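Local coordinates for benzoylformate Decarboxylase (Polynucleobacter necessarius, PDB 4K9Q) that catalyses the thiamine diphosphate- and magnesium-dependent decarboxylation of benzoylformate to benzaldehyde and carbon dioxide, at the interface of chains A and B and the interface of chains A and C. Sequence-based numbering; all coordinates share one arbitrary frame. Chains: chain A/B/C, Benzoylformate Decarboxylase.

Chain A uses two different surfaces to meet two copies of itself, and the C-alpha centres of the two patches lie about 46 Å apart. Contact 1 bridges the short segment at 180-181 to its own equivalent in chain B, and each Gln180 packs on the partner's Val312, at the end of strand 309-312. Contact 2 sets helix 429-434 and the segments at 459-462 and 475-479 against the loop at 23-24 and strand 40-43 of chain C. The chain A residues of the two patches do not overlap. Each patch belongs to a two-fold interface, so the two together can tie four subunits into the deposited tetramer, with contact 2 lying beside the cofactor-binding region.

Contact 1: the interface of chains A and B. Residues chain A 180-183, 299, 312-313; chain B 180-182, 312-313, 317.
A:Gln180 and B:Gln180 reach past one another across a two-fold axis, each laying its carboxamide against the valine at the end of the partner's strand 309-312. The axis passes near A:Gly181 and B:Gly181, which form an antiparallel bridge: each backbone N donates to the opposite carbonyl O at 2.9 Å. Both donors stand well above the carbonyl planes, A:Gly181 N by 57°, so neither bond follows a lone pair. In A:Gln180, CG is anti to the carbonyl carbon (chi1 -74°) and the chain runs on extended, which carries the amide over to B:Val312, crossing that side chain obliquely. There the flat end rests on a methyl group, with A:Gln180 CD 3.4 Å from B:Val312 CG1. The valine offers this branch because CG1 is anti to its backbone N (chi1 -172°). Although A:Gln180 NE2 comes within 3.1 Å of B:Val312 O, its N-H groups point elsewhere, so the pair is a packing contact and not a hydrogen bond. An alanine in place of A:Gln180 would probably lose the packing of CG and the amide on B:Val312. The twin arrangement places B:Gln180 against A:Val312 with nearly the same torsions. Between the two glutamines the packing is by stem on amide: A:Gln180 CB lies 4.1 Å from B:Gln180 CD. The 285 Å² hidden in this patch thus combines a short backbone bridge, which probably helps to join chains A and B in the deposited tetramer, with two glutamine-valine contacts, and on the second of these B:Gln180 CD sits 3.4 Å from A:Val312 CG1.

Contact 2: the interface of chains A and C. Residues chain A 434, 459, 462, 475-479; chain C 23-24, 41, 43-45, 440.
The loop at C:Asn23 and C:Pro24, together with strand 40-43 and the residues that follow it in the N-terminal thiamine diphosphate-binding domain of chain C, docks on the C-terminal cofactor-binding domain of chain A. C:Asn23 centres the polar part. Its CG is anti to the backbone N (chi1 177°), and the amide meets A:Tyr434 tip to tip, the two planes 84° apart. A:Tyr434 OH donates to C:Asn23 OD1 at 2.7 Å, in the carbonyl plane and on a lone pair. On the other branch, C:Asn23 ND2 gives one bond to A:Tyr459 OH at 2.9 Å, with the acceptor close to the amide plane and the phenol ring crossing at about a right angle. A second bond, to the backbone carbonyl C:Ala44 O at 2.9 Å, comes from within chain C. These bonds to both ends of the amide fix its flip and rotation. The carbonyl C:Leu45 O lies over one face of the A:Tyr434 ring, toward its rim, and water 1 links it to A:Tyr459 OH, 2.6 Å from that water. A:Leu479 CD1 lies over one face of the A:Tyr459 ring, toward its rim, while A:Leu479 CD2 touches C:Leu45 CD2. Farther along, A:Pro475 CG sits over the face of the C:Tyr41 ring, 3.8 Å from its centroid, in a CH-pi contact. C:Pro24 CG packs on A:Leu477 CD2 at 3.9 Å. Water 2 joins A:Asp478 O to C:Tyr440 OH. Because A:Tyr459 follows the magnesium ligand A:Glu458 and A:Tyr434 ends the helix begun by ligand A:Asp429, the contact probably helps to hold the cofactor-binding segments of chain A in register with chain C, as expected where the active site forms between subunits.

Contact 1: the interface of chains A and B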
# COMPACT_ATOMS: atom_id res chain seq x y z
N GLN A 180 12.16 -20.84 15.85
CA GLN A 180 13.55 -20.40 15.88
C GLN A 180 13.97 -20.20 17.32
O GLN A 180 13.17 -19.75 18.16
CB GLN A 180 13.73 -19.10 15.11
CG GLN A 180 13.67 -19.28 13.62
CD GLN A 180 14.32 -18.13 12.92
OE1 GLN A 180 13.65 -17.24 12.42
NE2 GLN A 180 15.65 -18.14 12.89
N GLY A 181 15.22 -20.54 17.59
CA GLY A 181 15.78 -20.44 18.93
C GLY A 181 16.51 -19.14 19.17
O GLY A 181 16.63 -18.29 18.28
N PRO A 182 16.99 -18.95 20.40
CA PRO A 182 17.61 -17.71 20.84
C PRO A 182 19.09 -17.68 20.48
O PRO A 182 19.70 -18.73 20.32
CB PRO A 182 17.49 -17.80 22.36
CG PRO A 182 17.59 -19.27 22.65
CD PRO A 182 16.92 -19.96 21.47
N ASP A 183 19.65 -16.48 20.36
CA ASP A 183 21.09 -16.32 20.26
C ASP A 183 21.69 -16.82 21.59
O ASP A 183 21.36 -16.30 22.65
CB ASP A 183 21.42 -14.84 20.05
CG ASP A 183 22.90 -14.58 19.82
OD1 ASP A 183 23.73 -15.41 20.25
OD2 ASP A 183 23.23 -13.54 19.23
N PRO A 299 9.68 -10.62 16.16
CA PRO A 299 10.55 -9.44 16.13
C PRO A 299 9.76 -8.12 16.15
O PRO A 299 10.28 -7.09 16.58
CB PRO A 299 11.32 -9.60 14.80
CG PRO A 299 11.28 -11.07 14.52
CD PRO A 299 9.91 -11.51 15.01
N VAL A 312 14.84 -12.29 20.43
CA VAL A 312 13.77 -13.00 19.72
C VAL A 312 14.00 -14.50 19.83
O VAL A 312 15.09 -15.00 19.51
CB VAL A 312 13.69 -12.58 18.24
CG1 VAL A 312 12.43 -13.15 17.59
CG2 VAL A 312 13.72 -11.07 18.10
N SER A 313 12.97 -15.21 20.28
CA SER A 313 13.06 -16.66 20.43
C SER A 313 11.69 -17.27 20.68
O SER A 313 10.83 -16.67 21.32
CB SER A 313 13.95 -17.02 21.63
OG SER A 313 14.03 -18.41 21.80
N GLN B 180 19.06 -15.14 15.34
CA GLN B 180 18.29 -16.24 15.90
C GLN B 180 18.87 -17.57 15.46
O GLN B 180 19.41 -17.69 14.36
CB GLN B 180 16.82 -16.17 15.49
CG GLN B 180 16.06 -15.08 16.19
CD GLN B 180 14.58 -15.21 15.98
OE1 GLN B 180 14.01 -14.58 15.10
NE2 GLN B 180 13.93 -16.04 16.80
N GLY B 181 18.75 -18.57 16.33
CA GLY B 181 19.32 -19.88 16.08
C GLY B 181 18.29 -20.84 15.52
O GLY B 181 17.11 -20.49 15.39
N PRO B 182 18.74 -22.05 15.17
CA PRO B 182 17.87 -23.03 14.51
C PRO B 182 17.05 -23.83 15.52
O PRO B 182 17.47 -23.99 16.67
CB PRO B 182 18.87 -23.96 13.82
CG PRO B 182 20.06 -23.93 14.74
CD PRO B 182 20.14 -22.51 15.26
N VAL B 312 14.99 -21.97 9.28
CA VAL B 312 15.44 -20.59 9.39
C VAL B 312 16.44 -20.47 10.52
O VAL B 312 16.17 -20.89 11.66
CB VAL B 312 14.26 -19.62 9.63
CG1 VAL B 312 14.75 -18.18 9.53
CG2 VAL B 312 13.14 -19.86 8.61
N SER B 313 17.61 -19.92 10.21
CA SER B 313 18.67 -19.80 11.20
C SER B 313 19.78 -18.89 10.72
O SER B 313 20.07 -18.84 9.52
CB SER B 313 19.26 -21.18 11.52
OG SER B 313 20.31 -21.08 12.49
N LEU B 317 25.27 -19.88 13.60
CA LEU B 317 24.68 -20.69 14.65
C LEU B 317 24.31 -22.08 14.12
O LEU B 317 24.49 -23.08 14.80
CB LEU B 317 23.47 -19.99 15.26
CG LEU B 317 23.82 -18.66 15.95
CD1 LEU B 317 22.56 -18.00 16.53
CD2 LEU B 317 24.84 -18.92 17.04

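Contact 2: the interface of chains A and C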
# COMPACT_ATOMS: atom_id res chain seq x y z
N TYR A 434 -22.19 -9.31 17.61
CA TYR A 434 -21.33 -9.01 16.46
C TYR A 434 -21.27 -10.14 15.45
O TYR A 434 -21.36 -9.90 14.24
CB TYR A 434 -19.91 -8.61 16.90
CG TYR A 434 -19.87 -7.26 17.58
CD1 TYR A 434 -20.20 -7.13 18.92
CD2 TYR A 434 -19.49 -6.11 16.88
CE1 TYR A 434 -20.17 -5.89 19.54
CE2 TYR A 434 -19.46 -4.87 17.49
CZ TYR A 434 -19.80 -4.77 18.83
OH TYR A 434 -19.78 -3.56 19.47
N TYR A 459 -23.54 -1.87 27.05
CA TYR A 459 -22.13 -2.08 26.81
C TYR A 459 -21.41 -1.67 28.10
O TYR A 459 -20.90 -0.56 28.22
CB TYR A 459 -21.66 -1.21 25.64
CG TYR A 459 -22.11 -1.62 24.24
CD1 TYR A 459 -22.02 -2.95 23.78
CD2 TYR A 459 -22.56 -0.66 23.34
CE1 TYR A 459 -22.40 -3.29 22.48
CE2 TYR A 459 -22.94 -0.99 22.05
CZ TYR A 459 -22.85 -2.31 21.62
OH TYR A 459 -23.23 -2.62 20.32
N LEU A 462 -17.89 -0.06 28.49
CA LEU A 462 -17.78 1.32 27.97
C LEU A 462 -18.25 2.36 28.99
O LEU A 462 -17.79 3.50 28.98
CB LEU A 462 -18.53 1.48 26.65
CG LEU A 462 -18.05 0.62 25.48
CD1 LEU A 462 -18.79 0.96 24.20
CD2 LEU A 462 -16.54 0.73 25.30
N PRO A 475 -23.51 8.57 23.68
CA PRO A 475 -24.69 7.83 23.23
C PRO A 475 -24.38 6.38 22.87
O PRO A 475 -23.22 5.99 22.79
CB PRO A 475 -25.13 8.58 21.97
CG PRO A 475 -23.89 9.20 21.45
CD PRO A 475 -22.99 9.47 22.63
N GLY A 476 -25.43 5.58 22.70
CA GLY A 476 -25.29 4.21 22.23
C GLY A 476 -24.71 3.19 23.19
O GLY A 476 -24.21 2.14 22.76
N LEU A 477 -24.80 3.44 24.50
CA LEU A 477 -24.22 2.52 25.46
C LEU A 477 -25.24 1.56 26.06
O LEU A 477 -24.86 0.56 26.68
CB LEU A 477 -23.47 3.29 26.56
CG LEU A 477 -22.33 4.20 26.10
CD1 LEU A 477 -21.57 4.76 27.31
CD2 LEU A 477 -21.38 3.46 25.17
N ASP A 478 -26.52 1.85 25.87
CA ASP A 478 -27.59 0.98 26.38
C ASP A 478 -28.16 0.06 25.31
O ASP A 478 -28.27 0.45 24.15
CB ASP A 478 -28.70 1.82 27.01
CG ASP A 478 -28.26 2.50 28.28
OD1 ASP A 478 -27.74 1.79 29.17
OD2 ASP A 478 -28.40 3.73 28.38
N LEU A 479 -28.52 -1.16 25.72
CA LEU A 479 -29.01 -2.18 24.80
C LEU A 479 -30.36 -2.76 25.22
O LEU A 479 -30.48 -3.96 25.45
CB LEU A 479 -28.00 -3.32 24.70
CG LEU A 479 -26.61 -2.96 24.21
CD1 LEU A 479 -25.67 -4.18 24.32
CD2 LEU A 479 -26.66 -2.41 22.78
N ASN C 23 -20.95 2.53 16.06
CA ASN C 23 -20.91 1.52 17.11
C ASN C 23 -19.72 1.92 17.97
O ASN C 23 -18.58 1.96 17.49
CB ASN C 23 -20.73 0.13 16.51
CG ASN C 23 -20.62 -0.94 17.58
OD1 ASN C 23 -19.52 -1.36 17.94
ND2 ASN C 23 -21.77 -1.39 18.09
N PRO C 24 -19.98 2.30 19.24
CA PRO C 24 -18.96 2.98 20.04
C PRO C 24 -17.89 2.05 20.62
O PRO C 24 -18.10 0.85 20.75
CB PRO C 24 -19.78 3.61 21.17
CG PRO C 24 -20.93 2.68 21.35
CD PRO C 24 -21.27 2.20 19.95
N TYR C 41 -27.21 10.70 16.79
CA TYR C 41 -26.38 9.50 16.80
C TYR C 41 -27.28 8.30 16.63
O TYR C 41 -28.28 8.15 17.35
CB TYR C 41 -25.62 9.38 18.12
CG TYR C 41 -24.65 8.22 18.17
CD1 TYR C 41 -25.07 6.95 18.56
CD2 TYR C 41 -23.31 8.38 17.82
CE1 TYR C 41 -24.19 5.89 18.60
CE2 TYR C 41 -22.42 7.32 17.86
CZ TYR C 41 -22.87 6.08 18.26
OH TYR C 41 -22.00 5.01 18.30
N LEU C 43 -27.20 4.27 16.70
CA LEU C 43 -26.47 3.06 17.08
C LEU C 43 -26.82 1.91 16.16
O LEU C 43 -28.01 1.67 15.89
CB LEU C 43 -26.79 2.66 18.53
CG LEU C 43 -26.19 1.33 18.99
CD1 LEU C 43 -24.66 1.42 19.10
CD2 LEU C 43 -26.83 0.89 20.32
N ALA C 44 -25.80 1.19 15.69
CA ALA C 44 -26.03 -0.15 15.16
C ALA C 44 -25.10 -1.15 15.86
O ALA C 44 -24.05 -0.77 16.39
CB ALA C 44 -25.85 -0.18 13.65
N LEU C 45 -25.51 -2.41 15.87
CA LEU C 45 -24.86 -3.43 16.70
C LEU C 45 -23.61 -4.03 16.09
O LEU C 45 -22.87 -4.71 16.80
CB LEU C 45 -25.83 -4.57 17.01
CG LEU C 45 -27.09 -4.22 17.80
CD1 LEU C 45 -28.00 -5.44 17.84
CD2 LEU C 45 -26.73 -3.75 19.21
N TYR C 440 -32.29 -4.33 14.48
CA TYR C 440 -32.32 -3.66 15.76
C TYR C 440 -32.40 -2.14 15.60
O TYR C 440 -33.15 -1.47 16.30
CB TYR C 440 -31.09 -4.03 16.58
CG TYR C 440 -31.09 -3.46 17.98
CD1 TYR C 440 -31.99 -3.92 18.94
CD2 TYR C 440 -30.20 -2.46 18.35
CE1 TYR C 440 -32.00 -3.40 20.23
CE2 TYR C 440 -30.19 -1.94 19.64
CZ TYR C 440 -31.09 -2.41 20.57
OH TYR C 440 -31.06 -1.87 21.84
O HOH W 1 -23.36 -5.14 19.54
O HOH W 2 -30.24 0.93 21.86